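Side-chain contacts in acyl-CoA dehydrogenase domain protein Tcur3483 (Thermomonospora curvata, PDB 6WY9), which probably oxidises CH-CH bonds of acyl substrates as an FAD-dependent member of the acyl-CoA dehydrogenase family: residues A[302-307]-A[340-345]; A[336-341]-A[385-390]. All coordinates share one frame; numbering follows the deposited sequence.

Contact 1: A[302-307]-A[340-345]; sequences YAKLEA and HIDVQR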
loop_
_atom_site.group_PDB
_atom_site.type_symbol
_atom_site.label_atom_id
_atom_site.label_comp_id
_atom_site.label_asym_id
_atom_site.label_seq_id
_atom_site.Cartn_x
_atom_site.Cartn_y
_atom_site.Cartn_z
ATOM N N TYR A 302 6.791 -12.370 6.727
ATOM C CA TYR A 302 6.993 -13.774 6.393
ATOM C C TYR A 302 6.355 -14.114 5.024
ATOM O O TYR A 302 6.946 -14.819 4.174
ATOM C CB TYR A 302 6.387 -14.657 7.502
ATOM C CG TYR A 302 6.502 -16.153 7.304
ATOM C CD1 TYR A 302 7.623 -16.848 7.750
ATOM C CD2 TYR A 302 5.479 -16.904 6.690
ATOM C CE1 TYR A 302 7.712 -18.261 7.622
ATOM C CE2 TYR A 302 5.580 -18.291 6.552
ATOM C CZ TYR A 302 6.701 -18.973 7.003
ATOM O OH TYR A 302 6.782 -20.374 6.863
ATOM N N ALA A 303 5.105 -13.699 4.837
ATOM C CA ALA A 303 4.392 -14.086 3.614
ATOM C C ALA A 303 5.045 -13.458 2.384
ATOM O O ALA A 303 5.125 -14.105 1.330
ATOM C CB ALA A 303 2.929 -13.660 3.687
ATOM N N LYS A 304 5.510 -12.216 2.512
ATOM C CA LYS A 304 6.129 -11.520 1.378
ATOM C C LYS A 304 7.526 -12.060 1.089
ATOM O O LYS A 304 7.929 -12.137 -0.082
ATOM C CB LYS A 304 6.166 -10.013 1.631
ATOM C CG LYS A 304 4.749 -9.334 1.506
ATOM C CD LYS A 304 4.889 -7.827 1.476
ATOM C CE LYS A 304 5.525 -7.371 0.160
ATOM N NZ LYS A 304 5.463 -5.882 0.153
ATOM N N LEU A 305 8.270 -12.430 2.150
ATOM C CA LEU A 305 9.550 -13.119 2.010
ATOM C C LEU A 305 9.386 -14.498 1.421
ATOM O O LEU A 305 10.288 -14.958 0.712
ATOM C CB LEU A 305 10.293 -13.245 3.359
ATOM C CG LEU A 305 10.908 -11.902 3.833
ATOM C CD1 LEU A 305 11.310 -12.031 5.343
ATOM C CD2 LEU A 305 12.128 -11.454 2.970
ATOM N N GLU A 306 8.300 -15.213 1.760
ATOM C CA GLU A 306 8.099 -16.512 1.137
ATOM C C GLU A 306 7.920 -16.367 -0.375
ATOM O O GLU A 306 8.551 -17.093 -1.142
ATOM C CB GLU A 306 6.906 -17.258 1.727
ATOM C CG GLU A 306 6.692 -18.533 0.950
ATOM C CD GLU A 306 5.515 -19.363 1.431
ATOM O OE1 GLU A 306 5.368 -19.525 2.660
ATOM O OE2 GLU A 306 4.747 -19.853 0.565
ATOM N N ALA A 307 7.072 -15.441 -0.820
ATOM C CA ALA A 307 6.896 -15.252 -2.262
ATOM C C ALA A 307 8.221 -14.867 -2.927
ATOM O O ALA A 307 8.579 -15.415 -3.975
ATOM C CB ALA A 307 5.831 -14.176 -2.543
ATOM N N HIS A 340 12.580 -6.118 0.040
ATOM C CA HIS A 340 13.672 -5.870 0.994
ATOM C C HIS A 340 13.438 -4.591 1.794
ATOM O O HIS A 340 13.683 -4.556 3.012
ATOM C CB HIS A 340 15.035 -5.773 0.304
ATOM C CG HIS A 340 15.377 -6.967 -0.526
ATOM N ND1 HIS A 340 16.431 -6.979 -1.412
ATOM C CD2 HIS A 340 14.789 -8.186 -0.621
ATOM C CE1 HIS A 340 16.477 -8.152 -2.028
ATOM N NE2 HIS A 340 15.481 -8.899 -1.572
ATOM N N ILE A 341 12.979 -3.521 1.123
ATOM C CA ILE A 341 12.699 -2.260 1.814
ATOM C C ILE A 341 11.517 -2.409 2.782
ATOM O O ILE A 341 11.539 -1.870 3.897
ATOM C CB ILE A 341 12.434 -1.130 0.800
ATOM C CG1 ILE A 341 13.708 -0.710 0.073
ATOM C CG2 ILE A 341 11.901 0.143 1.518
ATOM C CD1 ILE A 341 13.352 0.168 -1.157
ATOM N N ASP A 342 10.434 -3.050 2.340
ATOM C CA ASP A 342 9.297 -3.296 3.243
ATOM C C ASP A 342 9.752 -4.034 4.515
ATOM O O ASP A 342 9.427 -3.641 5.642
ATOM C CB ASP A 342 8.247 -4.108 2.466
ATOM C CG ASP A 342 6.967 -4.365 3.250
ATOM O OD1 ASP A 342 6.768 -3.862 4.388
ATOM O OD2 ASP A 342 6.152 -5.130 2.693
ATOM N N VAL A 343 10.546 -5.090 4.348
ATOM C CA VAL A 343 11.026 -5.838 5.507
ATOM C C VAL A 343 11.958 -4.975 6.384
ATOM O O VAL A 343 11.893 -5.006 7.632
ATOM C CB VAL A 343 11.707 -7.126 5.003
ATOM C CG1 VAL A 343 12.384 -7.894 6.173
ATOM C CG2 VAL A 343 10.669 -8.025 4.298
ATOM N N GLN A 344 12.849 -4.206 5.754
ATOM C CA GLN A 344 13.701 -3.306 6.523
ATOM C C GLN A 344 12.873 -2.336 7.353
ATOM O O GLN A 344 13.175 -2.119 8.526
ATOM C CB GLN A 344 14.669 -2.551 5.591
ATOM C CG GLN A 344 15.785 -3.491 5.054
ATOM C CD GLN A 344 16.432 -3.042 3.736
ATOM O OE1 GLN A 344 16.123 -1.965 3.207
ATOM N NE2 GLN A 344 17.316 -3.898 3.178
ATOM N N ARG A 345 11.854 -1.699 6.746
ATOM C CA ARG A 345 11.024 -0.751 7.494
ATOM C C ARG A 345 10.355 -1.447 8.655
ATOM O O ARG A 345 10.317 -0.935 9.775
ATOM C CB ARG A 345 9.916 -0.149 6.611
ATOM C CG ARG A 345 10.373 0.887 5.571
ATOM C CD ARG A 345 9.182 1.258 4.646
ATOM N NE ARG A 345 8.044 1.843 5.384
ATOM C CZ ARG A 345 7.222 2.724 4.832
ATOM N NH1 ARG A 345 7.430 3.121 3.584
ATOM N NH2 ARG A 345 6.198 3.210 5.497
#
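The ammonium group of K304 meets one carboxylate oxygen of D342 in a short salt bridge, NZ to OD2 2.7 Å, that ties helix 292-321 to helix 326-350. NZ arrives on the anti side of OD2 and stays 17° off the carboxylate plane, while the two side chains cross at about a right angle. A bend at the third torsion of the lysine (chi3 70°) swings CE and NZ round to this oxygen. The methylenes lie against it as well, K304 CD being 3.2 Å from D342 OD2. On the other side of the pair, a chi1 of -176° turns the D342 carboxylate away from its own backbone N and across to the neighbouring helix. The carboxylate has a second cationic partner, R300, which forms a salt bridge through OD1. An aspartate therefore suits the place, since its short chain can present two oxygens to two bases of the same helix. Lysine suits its own place because a long, bendable chain can reach the carboxylate of the neighbouring helix.

One residue further along each helix the contact becomes apolar. L305 and V343 reach toward each other tip to tip, and V343 CG2 meets the branch point of the leucine, 3.9 Å from L305 CG, with L305 CD2 at 4.0 Å. This is also where the backbones come nearest, 8.2 Å between the CA atoms of L305 and V343. Helix 263-286 closes round the pair, with I273 and W276 against L305 and M272 against V343. Two helices running in roughly opposite directions are thus joined by apolar packing on the buried side and by charge at the partly exposed margin, the two pairs contributing similar shares of the buried surface.

Contact 2: A[336-341]-A[385-390]; sequences GTETHI and GVNEVL. With FDA (dihydroflavine-adenine dinucleotide), chain C.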
loop_
_atom_site.group_PDB
_atom_site.type_symbol
_atom_site.label_atom_id
_atom_site.label_comp_id
_atom_site.label_asym_id
_atom_site.label_seq_id
_atom_site.Cartn_x
_atom_site.Cartn_y
_atom_site.Cartn_z
ATOM N N GLY A 336 11.243 -8.206 -5.516
ATOM C CA GLY A 336 12.200 -8.554 -4.460
ATOM C C GLY A 336 12.830 -7.333 -3.811
ATOM O O GLY A 336 12.839 -7.199 -2.580
ATOM N N THR A 337 13.317 -6.382 -4.631
ATOM C CA THR A 337 13.935 -5.174 -4.058
ATOM C C THR A 337 12.922 -4.311 -3.272
ATOM O O THR A 337 13.273 -3.730 -2.224
ATOM C CB THR A 337 14.645 -4.345 -5.157
ATOM O OG1 THR A 337 13.700 -3.943 -6.166
ATOM C CG2 THR A 337 15.754 -5.179 -5.809
ATOM N N GLU A 338 11.658 -4.227 -3.708
ATOM C CA GLU A 338 10.704 -3.491 -2.877
ATOM C C GLU A 338 10.377 -4.254 -1.597
ATOM O O GLU A 338 10.153 -3.640 -0.536
ATOM C CB GLU A 338 9.430 -3.151 -3.692
ATOM C CG GLU A 338 9.842 -2.132 -4.826
ATOM C CD GLU A 338 8.776 -1.930 -5.870
ATOM O OE1 GLU A 338 7.685 -2.540 -5.760
ATOM O OE2 GLU A 338 9.065 -1.220 -6.845
ATOM N N THR A 339 10.356 -5.586 -1.670
ATOM C CA THR A 339 10.165 -6.378 -0.462
ATOM C C THR A 339 11.329 -6.206 0.520
ATOM O O THR A 339 11.101 -6.132 1.727
ATOM C CB THR A 339 9.963 -7.848 -0.834
ATOM O OG1 THR A 339 8.755 -7.970 -1.597
ATOM C CG2 THR A 339 9.838 -8.742 0.420
ATOM N N HIS A 340 12.580 -6.118 0.040
ATOM C CA HIS A 340 13.672 -5.870 0.994
ATOM C C HIS A 340 13.438 -4.591 1.794
ATOM O O HIS A 340 13.683 -4.556 3.012
ATOM C CB HIS A 340 15.035 -5.773 0.304
ATOM C CG HIS A 340 15.377 -6.967 -0.526
ATOM N ND1 HIS A 340 16.431 -6.979 -1.412
ATOM C CD2 HIS A 340 14.789 -8.186 -0.621
ATOM C CE1 HIS A 340 16.477 -8.152 -2.028
ATOM N NE2 HIS A 340 15.481 -8.899 -1.572
ATOM N N ILE A 341 12.979 -3.521 1.123
ATOM C CA ILE A 341 12.699 -2.260 1.814
ATOM C C ILE A 341 11.517 -2.409 2.782
ATOM O O ILE A 341 11.539 -1.870 3.897
ATOM C CB ILE A 341 12.434 -1.130 0.800
ATOM C CG1 ILE A 341 13.708 -0.710 0.073
ATOM C CG2 ILE A 341 11.901 0.143 1.518
ATOM C CD1 ILE A 341 13.352 0.168 -1.157
ATOM N N GLY A 385 18.684 -2.079 -13.106
ATOM C CA GLY A 385 17.352 -1.904 -13.658
ATOM C C GLY A 385 16.425 -1.082 -12.763
ATOM O O GLY A 385 16.244 -1.383 -11.593
ATOM N N VAL A 386 15.796 -0.073 -13.339
ATOM C CA VAL A 386 14.997 0.908 -12.611
ATOM C C VAL A 386 13.569 0.369 -12.509
ATOM O O VAL A 386 12.971 0.021 -13.535
ATOM C CB VAL A 386 15.074 2.241 -13.372
ATOM C CG1 VAL A 386 14.133 3.345 -12.828
ATOM C CG2 VAL A 386 16.548 2.684 -13.444
ATOM N N ASN A 387 13.013 0.266 -11.289
ATOM C CA ASN A 387 11.785 -0.518 -11.162
ATOM C C ASN A 387 10.650 0.044 -12.031
ATOM O O ASN A 387 9.804 -0.732 -12.501
ATOM C CB ASN A 387 11.356 -0.644 -9.681
ATOM C CG ASN A 387 12.224 -1.649 -8.914
ATOM O OD1 ASN A 387 13.210 -2.201 -9.467
ATOM N ND2 ASN A 387 11.865 -1.900 -7.657
ATOM N N GLU A 388 10.595 1.370 -12.259
ATOM C CA GLU A 388 9.582 1.903 -13.191
ATOM C C GLU A 388 9.713 1.290 -14.588
ATOM O O GLU A 388 8.713 0.984 -15.252
ATOM C CB GLU A 388 9.692 3.432 -13.316
ATOM C CG GLU A 388 9.098 4.165 -12.040
ATOM C CD GLU A 388 10.176 4.468 -10.969
ATOM O OE1 GLU A 388 11.187 3.726 -10.923
ATOM O OE2 GLU A 388 10.009 5.461 -10.204
ATOM N N VAL A 389 10.931 1.217 -15.080
ATOM C CA VAL A 389 11.169 0.680 -16.415
ATOM C C VAL A 389 10.892 -0.817 -16.423
ATOM O O VAL A 389 10.375 -1.370 -17.408
ATOM C CB VAL A 389 12.598 1.032 -16.842
ATOM C CG1 VAL A 389 13.003 0.306 -18.152
ATOM C CG2 VAL A 389 12.689 2.554 -16.999
ATOM N N LEU A 390 11.219 -1.493 -15.321
ATOM C CA LEU A 390 10.903 -2.916 -15.232
ATOM C C LEU A 390 9.388 -3.140 -15.292
ATOM O O LEU A 390 8.913 -4.058 -15.965
ATOM C CB LEU A 390 11.515 -3.484 -13.948
ATOM C CG LEU A 390 13.055 -3.444 -13.993
ATOM C CD1 LEU A 390 13.606 -4.140 -12.729
ATOM C CD2 LEU A 390 13.643 -4.079 -15.214
HETATM P PA FDA C . 18.067 8.529 -13.150
HETATM O O1A FDA C . 18.218 10.007 -12.987
HETATM O O2A FDA C . 18.190 7.902 -14.549
HETATM O O5B FDA C . 16.486 8.120 -12.700
HETATM C C5B FDA C . 16.288 8.575 -11.388
HETATM C C4B FDA C . 14.881 8.108 -10.969
HETATM O O4B FDA C . 13.956 8.586 -12.058
HETATM C C3B FDA C . 14.702 6.590 -11.045
HETATM O O3B FDA C . 15.022 5.962 -9.859
HETATM C C2B FDA C . 13.201 6.477 -11.249
HETATM O O2B FDA C . 12.406 6.822 -10.052
HETATM C C1B FDA C . 12.887 7.611 -12.273
HETATM N N9A FDA C . 12.834 7.178 -13.668
HETATM C C8A FDA C . 13.887 7.058 -14.596
HETATM N N7A FDA C . 13.462 6.698 -15.801
HETATM C C5A FDA C . 12.095 6.570 -15.672
HETATM C C6A FDA C . 11.114 6.185 -16.599
HETATM N N6A FDA C . 11.425 5.878 -17.873
HETATM N N1A FDA C . 9.816 6.121 -16.230
HETATM C C2A FDA C . 9.578 6.441 -14.925
HETATM N N3A FDA C . 10.408 6.816 -13.921
HETATM C C4A FDA C . 11.679 6.880 -14.349
HETATM N N1 FDA C . 26.445 1.886 -12.154
HETATM C C2 FDA C . 27.529 1.349 -12.880
HETATM O O2 FDA C . 27.684 1.641 -14.086
HETATM N N3 FDA C . 28.377 0.501 -12.177
HETATM C C4 FDA C . 28.228 0.164 -10.812
HETATM O O4 FDA C . 29.044 -0.575 -10.277
HETATM C C4X FDA C . 27.098 0.758 -10.150
HETATM N N5 FDA C . 26.880 0.479 -8.800
HETATM C C5X FDA C . 26.152 1.376 -8.065
HETATM C C6 FDA C . 26.236 1.407 -6.722
HETATM C C7 FDA C . 25.484 2.370 -6.003
HETATM C C7M FDA C . 25.605 2.374 -4.590
HETATM C C8 FDA C . 24.662 3.241 -6.616
HETATM C C8M FDA C . 23.868 4.238 -5.868
HETATM C C9 FDA C . 24.547 3.191 -7.995
HETATM C C9A FDA C . 25.303 2.269 -8.711
HETATM N N10 FDA C . 25.200 2.199 -10.110
HETATM C C10 FDA C . 26.260 1.596 -10.794
HETATM C "C1'" FDA C . 24.384 3.225 -10.821
HETATM C "C2'" FDA C . 22.942 2.724 -11.111
HETATM O "O2'" FDA C . 22.948 1.800 -12.092
HETATM C "C3'" FDA C . 22.155 4.053 -11.510
HETATM O "O3'" FDA C . 21.982 4.891 -10.385
HETATM C "C4'" FDA C . 20.826 3.714 -12.167
HETATM O "O4'" FDA C . 21.109 3.164 -13.408
HETATM C "C5'" FDA C . 19.958 5.001 -12.210
HETATM O "O5'" FDA C . 20.621 5.933 -13.011
HETATM P P FDA C . 20.531 7.410 -12.308
HETATM O O1P FDA C . 21.117 7.234 -10.992
HETATM O O2P FDA C . 21.136 8.400 -13.292
HETATM O O3P FDA C . 18.936 7.787 -12.049
#
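A single amide nitrogen, N387 ND2, spends both its hydrogens on helix 326-350, one on a hydroxyl and one on a carboxylate. The bond to T337 OG1 is 3.1 Å long and nearly straight at 172°, with the hydroxyl lying in the amide plane. The second, 3.0 Å to E338 OE2, comes from above the carboxylate plane, 43° out of it. Asparagine suits the spot because its other end accepts too: OD1 takes a bond from K333, which fixes which way round the amide sits. T337 OG1 donates a hydrogen bond to the carbonyl of K333, and E338 OE1 pairs with R391. With a leucine here, T337 and E338 would probably lose their shared donor and the K333 ammonium one of its acceptors.

The next residue faces the cofactor instead. E388 OE2 accepts a hydrogen bond from the ribose hydroxyl O2B of the flavin dinucleotide at 2.8 Å, a bend at its second torsion (chi2 93°) turning the carboxylate toward that hydroxyl. E388 CB lies 3.4 Å from adenine C2A. V386, at the N-cap position, sets CG1 3.6 Å from ribose C2B. Polar side chains of another protein chain also bind the E388 carboxylate. This is consistent with acyl-CoA dehydrogenases, where the adenosine end of the FAD lies at a subunit interface.

Overall arrangement
Contacts 1 and 2 have centres about 13 Å apart and share helix 326-350, with H340 and I341 belonging to both. Along the chain, 302-307 on helix 292-321 comes first, then the overlapping segments 336-341 and 340-345, and last 385-390 at the start of helix 387-399. The two contacts touch where K304 CE packs 3.7 Å from T339 OG1. All four segments fall in the C-terminal, helical part of the chain. Helix 326-350 thus passes from the buried contact 2, where it meets the helix that binds the adenosine of the cofactor, on to the partly buried contact 1, linking the flavin site to the helical bundle.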